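Local atomic coordinates of pyridoxal kinase (Entamoeba histolytica, PDB entry 4S1H), a protein that probably phosphorylates pyridoxal at the expense of ATP to make pyridoxal 5'-phosphate, and binds ADP and magnesium ions. Residues T2-T7 with D75-V80; D27-Q32 with L224-I229; I63-E68 with I94-R99; L37-A42 with T81-S86. All coordinates share one frame; numbering follows the deposited sequence.

Contact 1: residues T2-T7 with D75-V80; sequences TNKVLT and DIEFLV
Leu6 and Leu79 lie side by side and point the same way, the branch CD2 of Leu6 meeting CD1 of Leu79 at 3.6 Å. Both carry CG anti to the backbone N (chi1 165° and -178°), and the two isobutyl groups form an apolar surface on this face of the sheet, onto which Ile100 and Val97 of helix 87-100 pack. Ile76 adds to it from the loop before the strand: its CD1 approaches the 2-7 backbone, 3.4 Å from Asn3 O, and lies 4.1 Å from Leu6 CB. Thr7 and Val80 pair in the same side-by-side manner on the other face, Thr7 OG1 bonding to Asn19 and Tyr222. Val5 and Phe78 share that face; their side chains cross obliquely, Val5 CG2 coming 4.0 Å from Phe78 CB. Helix 216-229 packs here, Ile229 on Val5 and Phe78, Tyr222 and Leu225 on Val80. These are neighbouring parallel strands inside the central sheet of the ribokinase-type alpha/beta fold, and apolar Val5, Leu6, Phe78, Leu79 and Val80 suit a layer with helices on both faces. Leu6 fixes the parallel register, its N bonded to Phe78 O (3.0 Å) and its O to Val80 N (2.9 Å). Ahead of the strands Lys4 O receives Glu77 N at 2.8 Å and, weakly, Phe78 N; the same oxygen lies in plane at the edge of the Phe78 ring. Further out, Thr2 and Asp75 cross at about a right angle, CG2 against OD2, and a water bridges Asp75 N and Asn3 O. The Asn3 amide turns elsewhere, to Gln32 and Leu72 and to Ser14 of the second subunit.

Contact 2: residues D27-Q32 with L224-I229; sequences DSFQIQ and LLSWII
The shortest polar bond here, Ile229 N to Leu225 O at 2.8 Å, belongs to the last turn of helix 216-229, from which Ile229 points toward Ile31. The two isoleucines reach toward each other tip to tip, CD1 of Ile31 ending 3.9 Å from CG2 of Ile229. That same CD1 also rests on CA and CB of Ser226. About one helical turn before Ile229, Ser226 puts its CB over the centre of the Phe29 ring, 3.4 Å from the centroid and only 8° off the ring normal, a CH-pi contact. A small serine allows this close approach, and its OG is bonded back to Tyr222 O within its own helix. The chain arriving here has just ended helix 18-28 in a Schellman motif, with Gln30 at positive phi and its N bonded to Asp27 O; the turn packs Phe29 and Ile31 on helix 216-229 of the ribokinase-type alpha/beta fold. Phe29, its CG anti to the carbonyl carbon and beside the backbone N (chi1 -85°), presents its ring edge to Trp227: the planes stand at 88° in a T-shaped pair, with CE2 above the centre of the indole's six-membered ring and the centroids 4.9 Å apart. Beyond the pair, Arg240 makes a cation-pi contact with Trp227.

Contact 3: residues I63-E68 with I94-R99; sequences IMDSLE and INRVKR
A single carboxylate oxygen, Asp65 OD1, takes both end nitrogens of Arg96, NH2 at 2.8 Å and NH1 at 3.0 Å. The two nitrogens converge on this one atom instead of pairing with one oxygen each, and the two planes are turned 46° apart. OD1 lies practically in the guanidinium plane, while from its own side NH1 arrives nearly along the C-O axis and NH2 from above the carboxylate. Over the face of the same guanidinium sits Met64 CB, 3.5 Å from CZ and above the centre of the group. The two side chains slide past each other in opposite directions, and the bends at chi2 and chi3 of Met64 bring CE back to CG of Arg96. Helices 57-69 and 87-100, side by side on one face of the alpha/beta sheet, run 18° from parallel, and the long arginine and glutamate side chains can span the 12.2 Å between their local axes. Glu68 and Arg99, one turn further on, form a second salt bridge: Arg99 NH1 meets the syn lone pair of Glu68 OE1 at 3.0 Å, with the flat groups 80° apart. A water joins the two bridges, donating to Glu68 OE1 and accepting from Arg96 NH1, whose direct pairing with that oxygen is long (4.0 Å). Arg96 NE turns back to Glu92 of its own helix, so two carboxylates probably share its charge.

Contact 4: residues L37-A42 with T81-S86; sequences LTTHLA and TGYFPS
Thr38 and Phe84 bring their CA atoms to 5.9 Å without any backbone pairing, Thr38 standing where strand 33-41 is interrupted and Phe84 past the end of strand 78-81, in the loop leading to helix 87-100. In this ribokinase-type fold the place is near the pyridoxal 5'-phosphate site: Thr39 touches Ser10, which binds pyridoxal 5'-phosphate in another structure of this protein, and the side chains of Tyr83 and Thr45, a further such residue, are about 6 Å apart. With OG1 between the backbone N and the carbonyl carbon (chi1 61°), Thr38 donates to Tyr83 O at 2.8 Å, approaching from 38° above the carbonyl plane. A threonine suits the place because its other branch serves as well, CG2 meeting Phe84 CD1 at 3.9 Å where the two side chains cross at about a right angle. The Phe84 ring continues inward onto helices 87-100 and 124-133. Thr39 splits its branches likewise: OG1 accepts from Tyr11 N, while CG2 meets the edge of the Tyr83 ring, 3.7 Å from CE2. Tyr83 N is itself bonded to Ser9 OG, which ties the loop to the strand between. Compact and rigid, Pro85 brings its CG to 3.3 Å from Thr38 O.

Contact 1 lies in the middle of the main sheet, joining strands 5-9 and 78-81, and the others are set about it. Contact 2, 11 Å away between centres, belongs to the helix layer on one face and touches it where Val80 meets Leu225; contact 3, 12 Å away, belongs to the opposite layer, with Leu79 on Val97. Contact 4 directly follows contact 1 in sequence and lies near the pyridoxal 5'-phosphate site; the centres of contacts 1 and 4 are 18 Å apart. Along the chain, contact 1 crosses each of the others and contacts 3 and 4 cross each other, both falling between the segments of contact 2. Each contact has at least one residue touching the second subunit.

Contact 1: residues T2-T7 with D75-V80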
loop_
_atom_site.group_PDB
_atom_site.type_symbol
_atom_site.label_atom_id
_atom_site.label_comp_id
_atom_site.label_asym_id
_atom_site.label_seq_id
_atom_site.Cartn_x
_atom_site.Cartn_y
_atom_site.Cartn_z
ATOM N N THR A 2 -1.743 17.680 -1.161
ATOM C CA THR A 2 -2.794 17.337 -2.121
ATOM C C THR A 2 -2.448 16.038 -2.845
ATOM O O THR A 2 -1.289 15.788 -3.165
ATOM C CB THR A 2 -2.966 18.446 -3.156
ATOM O OG1 THR A 2 -1.743 18.627 -3.853
ATOM C CG2 THR A 2 -3.338 19.780 -2.442
ATOM N N ASN A 3 -3.470 15.238 -3.104
ATOM C CA ASN A 3 -3.302 14.022 -3.878
ATOM C C ASN A 3 -3.083 14.388 -5.334
ATOM O O ASN A 3 -3.906 15.075 -5.912
ATOM C CB ASN A 3 -4.545 13.152 -3.729
ATOM C CG ASN A 3 -4.716 12.647 -2.313
ATOM O OD1 ASN A 3 -3.767 12.134 -1.733
ATOM N ND2 ASN A 3 -5.909 12.783 -1.761
ATOM N N LYS A 4 -1.964 13.933 -5.892
ATOM C CA LYS A 4 -1.600 14.242 -7.281
ATOM C C LYS A 4 -1.974 13.104 -8.222
ATOM O O LYS A 4 -2.192 13.354 -9.434
ATOM C CB LYS A 4 -0.113 14.551 -7.341
ATOM C CG LYS A 4 0.374 14.981 -8.721
ATOM C CD LYS A 4 1.826 15.434 -8.716
ATOM C CE LYS A 4 2.013 16.783 -8.044
ATOM N NZ LYS A 4 3.370 17.314 -8.341
ATOM N N VAL A 5 -1.989 11.864 -7.718
ATOM C CA VAL A 5 -2.258 10.686 -8.518
ATOM C C VAL A 5 -3.444 9.916 -7.974
ATOM O O VAL A 5 -3.594 9.796 -6.765
ATOM C CB VAL A 5 -1.033 9.714 -8.548
ATOM C CG1 VAL A 5 -1.299 8.492 -9.411
ATOM C CG2 VAL A 5 0.214 10.464 -9.010
ATOM N N LEU A 6 -4.249 9.364 -8.876
ATOM C CA LEU A 6 -5.268 8.379 -8.510
ATOM C C LEU A 6 -4.955 7.127 -9.282
ATOM O O LEU A 6 -4.773 7.184 -10.512
ATOM C CB LEU A 6 -6.663 8.883 -8.841
ATOM C CG LEU A 6 -7.803 7.886 -8.847
ATOM C CD1 LEU A 6 -8.048 7.404 -7.415
ATOM C CD2 LEU A 6 -9.040 8.547 -9.437
ATOM N N THR A 7 -4.844 6.026 -8.555
ATOM C CA THR A 7 -4.494 4.751 -9.180
ATOM C C THR A 7 -5.450 3.666 -8.718
ATOM O O THR A 7 -5.692 3.459 -7.510
ATOM C CB THR A 7 -3.008 4.367 -8.974
ATOM O OG1 THR A 7 -2.815 2.998 -9.354
ATOM C CG2 THR A 7 -2.581 4.545 -7.567
ATOM N N ASP A 75 -7.474 17.780 -7.055
ATOM C CA ASP A 75 -6.181 18.241 -7.541
ATOM C C ASP A 75 -5.421 17.169 -8.347
ATOM O O ASP A 75 -4.266 17.366 -8.670
ATOM C CB ASP A 75 -5.319 18.667 -6.341
ATOM C CG ASP A 75 -5.975 19.774 -5.509
ATOM O OD1 ASP A 75 -6.319 20.818 -6.099
ATOM O OD2 ASP A 75 -6.168 19.585 -4.285
ATOM N N ILE A 76 -6.081 16.053 -8.651
ATOM C CA ILE A 76 -5.489 14.948 -9.395
ATOM C C ILE A 76 -4.952 15.469 -10.726
ATOM O O ILE A 76 -5.646 16.192 -11.391
ATOM C CB ILE A 76 -6.558 13.842 -9.640
ATOM C CG1 ILE A 76 -6.927 13.141 -8.328
ATOM C CG2 ILE A 76 -6.112 12.800 -10.651
ATOM C CD1 ILE A 76 -5.752 12.667 -7.521
ATOM N N GLU A 77 -3.693 15.185 -11.013
ATOM C CA GLU A 77 -3.082 15.498 -12.343
ATOM C C GLU A 77 -2.767 14.260 -13.172
ATOM O O GLU A 77 -2.461 14.379 -14.373
ATOM C CB GLU A 77 -1.814 16.325 -12.149
ATOM C CG GLU A 77 -2.053 17.669 -11.466
ATOM C CD GLU A 77 -0.763 18.405 -11.135
ATOM O OE1 GLU A 77 0.188 18.371 -11.949
ATOM O OE2 GLU A 77 -0.698 19.035 -10.060
ATOM N N PHE A 78 -2.810 13.092 -12.534
ATOM C CA PHE A 78 -2.377 11.831 -13.121
ATOM C C PHE A 78 -3.306 10.731 -12.682
ATOM O O PHE A 78 -3.690 10.654 -11.500
ATOM C CB PHE A 78 -0.936 11.496 -12.717
ATOM C CG PHE A 78 0.052 12.517 -13.173
ATOM C CD1 PHE A 78 0.635 12.406 -14.454
ATOM C CD2 PHE A 78 0.360 13.602 -12.394
ATOM C CE1 PHE A 78 1.531 13.364 -14.910
ATOM C CE2 PHE A 78 1.233 14.580 -12.831
ATOM C CZ PHE A 78 1.833 14.443 -14.079
ATOM N N LEU A 79 -3.653 9.869 -13.640
ATOM C CA LEU A 79 -4.506 8.747 -13.404
ATOM C C LEU A 79 -3.838 7.511 -13.913
ATOM O O LEU A 79 -3.231 7.562 -14.984
ATOM C CB LEU A 79 -5.806 8.971 -14.129
ATOM C CG LEU A 79 -6.878 7.916 -13.987
ATOM C CD1 LEU A 79 -7.401 7.852 -12.567
ATOM C CD2 LEU A 79 -7.995 8.282 -14.927
ATOM N N VAL A 80 -3.934 6.419 -13.156
ATOM C CA VAL A 80 -3.452 5.096 -13.597
ATOM C C VAL A 80 -4.521 4.081 -13.358
ATOM O O VAL A 80 -5.160 4.098 -12.280
ATOM C CB VAL A 80 -2.189 4.625 -12.861
ATOM C CG1 VAL A 80 -1.758 3.237 -13.315
ATOM C CG2 VAL A 80 -1.074 5.615 -13.046
HETATM O O HOH W 1 -6.754 15.653 -5.364
HETATM O O HOH W 2 -6.003 16.527 -2.824
#

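Contact 2: residues D27-Q32 with L224-I229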
loop_
_atom_site.group_PDB
_atom_site.type_symbol
_atom_site.label_atom_id
_atom_site.label_comp_id
_atom_site.label_asym_id
_atom_site.label_seq_id
_atom_site.Cartn_x
_atom_site.Cartn_y
_atom_site.Cartn_z
ATOM N N ASP A 27 5.186 5.885 -3.147
ATOM C CA ASP A 27 5.657 6.298 -1.793
ATOM C C ASP A 27 7.177 6.632 -1.809
ATOM O O ASP A 27 7.605 7.665 -1.271
ATOM C CB ASP A 27 5.366 5.244 -0.680
ATOM C CG ASP A 27 3.843 5.007 -0.399
ATOM O OD1 ASP A 27 2.955 5.767 -0.871
ATOM O OD2 ASP A 27 3.520 3.999 0.307
ATOM N N SER A 28 7.999 5.799 -2.449
ATOM C CA SER A 28 9.437 6.023 -2.472
ATOM C C SER A 28 9.834 7.292 -3.256
ATOM O O SER A 28 10.834 7.914 -2.958
ATOM C CB SER A 28 10.202 4.793 -3.000
ATOM O OG SER A 28 10.928 5.100 -4.178
ATOM N N PHE A 29 9.007 7.679 -4.223
ATOM C CA PHE A 29 9.206 8.933 -4.973
ATOM C C PHE A 29 8.537 10.122 -4.279
ATOM O O PHE A 29 8.628 11.224 -4.774
ATOM C CB PHE A 29 8.656 8.821 -6.426
ATOM C CG PHE A 29 9.614 8.221 -7.438
ATOM C CD1 PHE A 29 9.737 6.857 -7.586
ATOM C CD2 PHE A 29 10.362 9.047 -8.304
ATOM C CE1 PHE A 29 10.602 6.313 -8.514
ATOM C CE2 PHE A 29 11.231 8.506 -9.247
ATOM C CZ PHE A 29 11.355 7.130 -9.352
ATOM N N GLN A 30 7.838 9.873 -3.163
ATOM C CA GLN A 30 7.132 10.880 -2.398
ATOM C C GLN A 30 6.104 11.642 -3.245
ATOM O O GLN A 30 5.940 12.856 -3.120
ATOM C CB GLN A 30 8.112 11.806 -1.694
ATOM C CG GLN A 30 9.002 11.047 -0.705
ATOM C CD GLN A 30 10.156 11.881 -0.287
ATOM O OE1 GLN A 30 11.145 11.946 -0.996
ATOM N NE2 GLN A 30 10.036 12.548 0.857
ATOM N N ILE A 31 5.361 10.875 -4.012
ATOM C CA ILE A 31 4.261 11.373 -4.855
ATOM C C ILE A 31 2.960 10.982 -4.124
ATOM O O ILE A 31 2.632 9.798 -3.988
ATOM C CB ILE A 31 4.344 10.810 -6.282
ATOM C CG1 ILE A 31 5.651 11.263 -6.999
ATOM C CG2 ILE A 31 3.105 11.244 -7.052
ATOM C CD1 ILE A 31 5.961 10.532 -8.292
ATOM N N GLN A 32 2.275 11.983 -3.574
ATOM C CA GLN A 32 1.075 11.714 -2.795
ATOM C C GLN A 32 -0.016 11.188 -3.729
ATOM O O GLN A 32 -0.352 11.834 -4.733
ATOM C CB GLN A 32 0.602 12.955 -2.075
ATOM C CG GLN A 32 -0.567 12.634 -1.166
ATOM C CD GLN A 32 -0.934 13.752 -0.223
ATOM O OE1 GLN A 32 -0.064 14.353 0.404
ATOM N NE2 GLN A 32 -2.230 14.029 -0.101
ATOM N N LEU A 224 7.974 4.330 -14.541
ATOM C CA LEU A 224 7.773 5.221 -15.709
ATOM C C LEU A 224 6.925 6.451 -15.378
ATOM O O LEU A 224 7.337 7.590 -15.593
ATOM C CB LEU A 224 7.104 4.429 -16.833
ATOM C CG LEU A 224 6.622 5.235 -18.035
ATOM C CD1 LEU A 224 7.798 5.921 -18.694
ATOM C CD2 LEU A 224 5.887 4.299 -18.974
ATOM N N LEU A 225 5.764 6.221 -14.749
ATOM C CA LEU A 225 4.874 7.328 -14.348
ATOM C C LEU A 225 5.531 8.279 -13.377
ATOM O O LEU A 225 5.392 9.489 -13.518
ATOM C CB LEU A 225 3.610 6.788 -13.684
ATOM C CG LEU A 225 2.607 7.859 -13.267
ATOM C CD1 LEU A 225 1.894 8.426 -14.485
ATOM C CD2 LEU A 225 1.647 7.284 -12.243
ATOM N N SER A 226 6.250 7.746 -12.376
ATOM C CA SER A 226 6.935 8.606 -11.406
ATOM C C SER A 226 7.890 9.570 -12.134
ATOM O O SER A 226 7.904 10.746 -11.844
ATOM C CB SER A 226 7.684 7.798 -10.360
ATOM O OG SER A 226 6.764 7.007 -9.630
ATOM N N TRP A 227 8.671 9.074 -13.104
ATOM C CA TRP A 227 9.599 9.952 -13.816
ATOM C C TRP A 227 8.875 10.956 -14.736
ATOM O O TRP A 227 9.273 12.098 -14.804
ATOM C CB TRP A 227 10.618 9.155 -14.620
ATOM C CG TRP A 227 11.669 8.513 -13.799
ATOM C CD1 TRP A 227 12.010 7.212 -13.817
ATOM C CD2 TRP A 227 12.538 9.150 -12.836
ATOM N NE1 TRP A 227 13.037 6.982 -12.931
ATOM C CE2 TRP A 227 13.367 8.156 -12.307
ATOM C CE3 TRP A 227 12.697 10.474 -12.377
ATOM C CZ2 TRP A 227 14.328 8.413 -11.316
ATOM C CZ3 TRP A 227 13.641 10.732 -11.372
ATOM C CH2 TRP A 227 14.451 9.707 -10.860
ATOM N N ILE A 228 7.779 10.538 -15.346
ATOM C CA ILE A 228 6.927 11.487 -16.064
ATOM C C ILE A 228 6.430 12.601 -15.142
ATOM O O ILE A 228 6.488 13.785 -15.488
ATOM C CB ILE A 228 5.748 10.787 -16.729
ATOM C CG1 ILE A 228 6.223 9.889 -17.885
ATOM C CG2 ILE A 228 4.749 11.802 -17.254
ATOM C CD1 ILE A 228 5.192 8.919 -18.375
ATOM N N ILE A 229 5.950 12.200 -13.982
ATOM C CA ILE A 229 5.521 13.166 -12.983
ATOM C C ILE A 229 6.630 14.143 -12.605
ATOM O O ILE A 229 6.378 15.360 -12.441
ATOM C CB ILE A 229 4.896 12.467 -11.731
ATOM C CG1 ILE A 229 3.560 11.844 -12.122
ATOM C CG2 ILE A 229 4.721 13.449 -10.573
ATOM C CD1 ILE A 229 2.953 10.900 -11.103
#

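Contact 3: residues I63-E68 with I94-R99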
loop_
_atom_site.group_PDB
_atom_site.type_symbol
_atom_site.label_atom_id
_atom_site.label_comp_id
_atom_site.label_asym_id
_atom_site.label_seq_id
_atom_site.Cartn_x
_atom_site.Cartn_y
_atom_site.Cartn_z
ATOM N N ILE A 63 -16.760 4.313 -2.451
ATOM C CA ILE A 63 -15.415 4.898 -2.334
ATOM C C ILE A 63 -15.205 6.119 -3.247
ATOM O O ILE A 63 -14.775 7.175 -2.774
ATOM C CB ILE A 63 -14.330 3.847 -2.614
ATOM C CG1 ILE A 63 -14.298 2.856 -1.449
ATOM C CG2 ILE A 63 -12.960 4.479 -2.854
ATOM C CD1 ILE A 63 -13.629 1.547 -1.776
ATOM N N MET A 64 -15.553 5.999 -4.524
ATOM C CA MET A 64 -15.302 7.109 -5.440
ATOM C C MET A 64 -16.157 8.333 -5.085
ATOM O O MET A 64 -15.670 9.475 -5.097
ATOM C CB MET A 64 -15.510 6.679 -6.889
ATOM C CG MET A 64 -14.544 5.595 -7.339
ATOM S SD MET A 64 -12.813 6.073 -7.309
ATOM C CE MET A 64 -12.754 7.211 -8.685
ATOM N N ASP A 65 -17.404 8.094 -4.691
ATOM C CA ASP A 65 -18.291 9.173 -4.224
ATOM C C ASP A 65 -17.735 9.857 -2.979
ATOM O O ASP A 65 -17.773 11.061 -2.870
ATOM C CB ASP A 65 -19.680 8.646 -3.891
ATOM C CG ASP A 65 -20.476 8.240 -5.134
ATOM O OD1 ASP A 65 -20.067 8.534 -6.292
ATOM O OD2 ASP A 65 -21.549 7.652 -4.927
ATOM N N SER A 66 -17.206 9.072 -2.053
ATOM C CA SER A 66 -16.637 9.631 -0.802
ATOM C C SER A 66 -15.402 10.505 -1.076
ATOM O O SER A 66 -15.240 11.577 -0.489
ATOM C CB SER A 66 -16.267 8.472 0.110
ATOM O OG SER A 66 -15.870 8.925 1.393
ATOM N N LEU A 67 -14.541 10.057 -1.992
ATOM C CA LEU A 67 -13.383 10.870 -2.413
ATOM C C LEU A 67 -13.835 12.193 -2.996
ATOM O O LEU A 67 -13.239 13.213 -2.713
ATOM C CB LEU A 67 -12.510 10.135 -3.418
ATOM C CG LEU A 67 -11.838 8.869 -2.879
ATOM C CD1 LEU A 67 -11.246 8.063 -4.024
ATOM C CD2 LEU A 67 -10.761 9.130 -1.853
ATOM N N GLU A 68 -14.892 12.176 -3.795
ATOM C CA GLU A 68 -15.396 13.408 -4.423
ATOM C C GLU A 68 -16.023 14.349 -3.400
ATOM O O GLU A 68 -15.666 15.525 -3.344
ATOM C CB GLU A 68 -16.395 13.060 -5.528
ATOM C CG GLU A 68 -16.766 14.247 -6.413
ATOM C CD GLU A 68 -17.674 13.858 -7.577
ATOM O OE1 GLU A 68 -17.427 12.823 -8.216
ATOM O OE2 GLU A 68 -18.628 14.598 -7.867
ATOM N N ILE A 94 -14.667 4.297 -16.396
ATOM C CA ILE A 94 -14.800 5.184 -17.561
ATOM C C ILE A 94 -15.573 6.442 -17.170
ATOM O O ILE A 94 -15.159 7.526 -17.532
ATOM C CB ILE A 94 -15.439 4.474 -18.773
ATOM C CG1 ILE A 94 -14.443 3.480 -19.400
ATOM C CG2 ILE A 94 -15.903 5.466 -19.837
ATOM C CD1 ILE A 94 -15.093 2.476 -20.320
ATOM N N ASN A 95 -16.682 6.281 -16.441
ATOM C CA ASN A 95 -17.459 7.436 -15.986
ATOM C C ASN A 95 -16.618 8.365 -15.140
ATOM O O ASN A 95 -16.693 9.571 -15.316
ATOM C CB ASN A 95 -18.682 7.011 -15.194
ATOM C CG ASN A 95 -19.682 6.223 -16.005
ATOM O OD1 ASN A 95 -19.842 6.429 -17.197
ATOM N ND2 ASN A 95 -20.390 5.314 -15.324
ATOM N N ARG A 96 -15.838 7.797 -14.231
ATOM C CA ARG A 96 -15.011 8.595 -13.301
ATOM C C ARG A 96 -13.879 9.278 -14.050
ATOM O O ARG A 96 -13.627 10.451 -13.824
ATOM C CB ARG A 96 -14.440 7.719 -12.206
ATOM C CG ARG A 96 -15.497 7.037 -11.345
ATOM C CD ARG A 96 -16.401 7.997 -10.615
ATOM N NE ARG A 96 -17.495 7.276 -9.939
ATOM C CZ ARG A 96 -18.151 7.706 -8.871
ATOM N NH1 ARG A 96 -17.841 8.867 -8.318
ATOM N NH2 ARG A 96 -19.131 6.960 -8.349
ATOM N N VAL A 97 -13.295 8.587 -15.044
ATOM C CA VAL A 97 -12.245 9.171 -15.893
ATOM C C VAL A 97 -12.707 10.382 -16.661
ATOM O O VAL A 97 -12.016 11.417 -16.696
ATOM C CB VAL A 97 -11.712 8.147 -16.911
ATOM C CG1 VAL A 97 -10.814 8.805 -17.977
ATOM C CG2 VAL A 97 -10.965 7.048 -16.197
ATOM N N LYS A 98 -13.859 10.250 -17.307
ATOM C CA LYS A 98 -14.464 11.342 -18.026
ATOM C C LYS A 98 -14.668 12.546 -17.116
ATOM O O LYS A 98 -14.334 13.655 -17.499
ATOM C CB LYS A 98 -15.791 10.931 -18.670
ATOM C CG LYS A 98 -15.596 10.076 -19.912
ATOM C CD LYS A 98 -16.854 9.957 -20.758
ATOM C CE LYS A 98 -17.853 8.997 -20.140
ATOM N NZ LYS A 98 -19.118 8.977 -20.924
ATOM N N ARG A 99 -15.217 12.318 -15.928
ATOM C CA ARG A 99 -15.464 13.413 -14.981
ATOM C C ARG A 99 -14.145 14.064 -14.556
ATOM O O ARG A 99 -14.052 15.287 -14.534
ATOM C CB ARG A 99 -16.243 12.906 -13.770
ATOM C CG ARG A 99 -16.561 13.957 -12.704
ATOM C CD ARG A 99 -17.347 13.329 -11.555
ATOM N NE ARG A 99 -18.708 12.946 -11.968
ATOM C CZ ARG A 99 -19.511 12.087 -11.327
ATOM N NH1 ARG A 99 -19.129 11.464 -10.212
ATOM N NH2 ARG A 99 -20.723 11.838 -11.818
HETATM O O HOH W 3 -15.755 10.770 -9.153
#

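Contact 4: residues L37-A42 with T81-S86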
loop_
_atom_site.group_PDB
_atom_site.type_symbol
_atom_site.label_atom_id
_atom_site.label_comp_id
_atom_site.label_asym_id
_atom_site.label_seq_id
_atom_site.Cartn_x
_atom_site.Cartn_y
_atom_site.Cartn_z
ATOM N N LEU A 37 -8.516 0.185 -4.525
ATOM C CA LEU A 37 -8.308 -1.247 -4.830
ATOM C C LEU A 37 -9.442 -1.862 -5.648
ATOM O O LEU A 37 -10.611 -1.539 -5.493
ATOM C CB LEU A 37 -8.127 -2.043 -3.524
ATOM C CG LEU A 37 -7.160 -1.410 -2.512
ATOM C CD1 LEU A 37 -7.038 -2.361 -1.321
ATOM C CD2 LEU A 37 -5.804 -1.048 -3.102
ATOM N N THR A 38 -9.087 -2.760 -6.559
ATOM C CA THR A 38 -10.087 -3.516 -7.309
ATOM C C THR A 38 -10.201 -4.990 -6.856
ATOM O O THR A 38 -11.114 -5.702 -7.296
ATOM C CB THR A 38 -9.774 -3.559 -8.815
ATOM O OG1 THR A 38 -8.512 -4.191 -9.001
ATOM C CG2 THR A 38 -9.699 -2.169 -9.383
ATOM N N THR A 39 -9.256 -5.426 -6.013
ATOM C CA THR A 39 -9.269 -6.749 -5.355
ATOM C C THR A 39 -8.691 -6.628 -3.960
ATOM O O THR A 39 -7.984 -5.670 -3.667
ATOM C CB THR A 39 -8.411 -7.802 -6.080
ATOM O OG1 THR A 39 -7.010 -7.515 -5.945
ATOM C CG2 THR A 39 -8.752 -7.858 -7.578
ATOM N N HIS A 40 -8.985 -7.621 -3.134
ATOM C CA HIS A 40 -8.284 -7.837 -1.863
ATOM C C HIS A 40 -7.959 -9.327 -1.772
ATOM O O HIS A 40 -8.742 -10.113 -1.235
ATOM C CB HIS A 40 -9.155 -7.342 -0.698
ATOM C CG HIS A 40 -8.538 -7.526 0.662
ATOM N ND1 HIS A 40 -9.301 -7.707 1.795
ATOM C CD2 HIS A 40 -7.249 -7.562 1.079
ATOM C CE1 HIS A 40 -8.522 -7.845 2.848
ATOM N NE2 HIS A 40 -7.277 -7.756 2.453
ATOM N N LEU A 41 -6.794 -9.709 -2.311
ATOM C CA LEU A 41 -6.368 -11.099 -2.344
ATOM C C LEU A 41 -5.209 -11.337 -1.397
ATOM O O LEU A 41 -4.437 -10.433 -1.118
ATOM C CB LEU A 41 -5.887 -11.477 -3.742
ATOM C CG LEU A 41 -6.865 -11.108 -4.861
ATOM C CD1 LEU A 41 -6.252 -11.447 -6.205
ATOM C CD2 LEU A 41 -8.178 -11.840 -4.678
ATOM N N ALA A 42 -5.068 -12.559 -0.935
ATOM C CA ALA A 42 -3.956 -12.927 -0.060
ATOM C C ALA A 42 -2.620 -12.804 -0.752
ATOM O O ALA A 42 -1.646 -12.368 -0.181
ATOM C CB ALA A 42 -4.123 -14.351 0.418
ATOM N N THR A 81 -4.737 3.207 -14.320
ATOM C CA THR A 81 -5.559 2.044 -14.117
ATOM C C THR A 81 -4.757 0.815 -14.415
ATOM O O THR A 81 -3.865 0.822 -15.313
ATOM C CB THR A 81 -6.888 2.104 -14.900
ATOM O OG1 THR A 81 -6.591 2.057 -16.295
ATOM C CG2 THR A 81 -7.702 3.358 -14.584
ATOM N N GLY A 82 -5.060 -0.262 -13.690
ATOM C CA GLY A 82 -4.428 -1.545 -13.849
ATOM C C GLY A 82 -5.440 -2.645 -13.990
ATOM O O GLY A 82 -6.264 -2.659 -14.949
ATOM N N TYR A 83 -5.382 -3.585 -13.054
ATOM C CA TYR A 83 -6.178 -4.797 -13.119
ATOM C C TYR A 83 -7.608 -4.551 -12.682
ATOM O O TYR A 83 -7.821 -3.888 -11.667
ATOM C CB TYR A 83 -5.578 -5.891 -12.236
ATOM C CG TYR A 83 -6.382 -7.159 -12.208
ATOM C CD1 TYR A 83 -6.234 -8.123 -13.218
ATOM C CD2 TYR A 83 -7.295 -7.411 -11.191
ATOM C CE1 TYR A 83 -6.981 -9.290 -13.199
ATOM C CE2 TYR A 83 -8.029 -8.570 -11.163
ATOM C CZ TYR A 83 -7.874 -9.506 -12.158
ATOM O OH TYR A 83 -8.601 -10.666 -12.135
ATOM N N PHE A 84 -8.564 -5.077 -13.457
ATOM C CA PHE A 84 -9.952 -5.139 -13.029
ATOM C C PHE A 84 -10.449 -6.586 -13.074
ATOM O O PHE A 84 -10.212 -7.295 -14.058
ATOM C CB PHE A 84 -10.833 -4.291 -13.921
ATOM C CG PHE A 84 -10.522 -2.839 -13.879
ATOM C CD1 PHE A 84 -11.165 -1.998 -12.993
ATOM C CD2 PHE A 84 -9.648 -2.286 -14.816
ATOM C CE1 PHE A 84 -10.888 -0.649 -12.995
ATOM C CE2 PHE A 84 -9.395 -0.929 -14.842
ATOM C CZ PHE A 84 -10.012 -0.105 -13.926
ATOM N N PRO A 85 -11.146 -7.036 -12.035
ATOM C CA PRO A 85 -11.659 -8.410 -12.024
ATOM C C PRO A 85 -12.953 -8.587 -12.823
ATOM O O PRO A 85 -13.294 -9.723 -13.172
ATOM C CB PRO A 85 -11.886 -8.685 -10.520
ATOM C CG PRO A 85 -12.197 -7.365 -9.949
ATOM C CD PRO A 85 -11.358 -6.386 -10.719
ATOM N N SER A 86 -13.642 -7.488 -13.134
ATOM C CA SER A 86 -14.961 -7.530 -13.747
ATOM C C SER A 86 -15.226 -6.277 -14.556
ATOM O O SER A 86 -14.698 -5.208 -14.233
ATOM C CB SER A 86 -16.047 -7.702 -12.668
ATOM O OG SER A 86 -15.924 -6.727 -11.635
#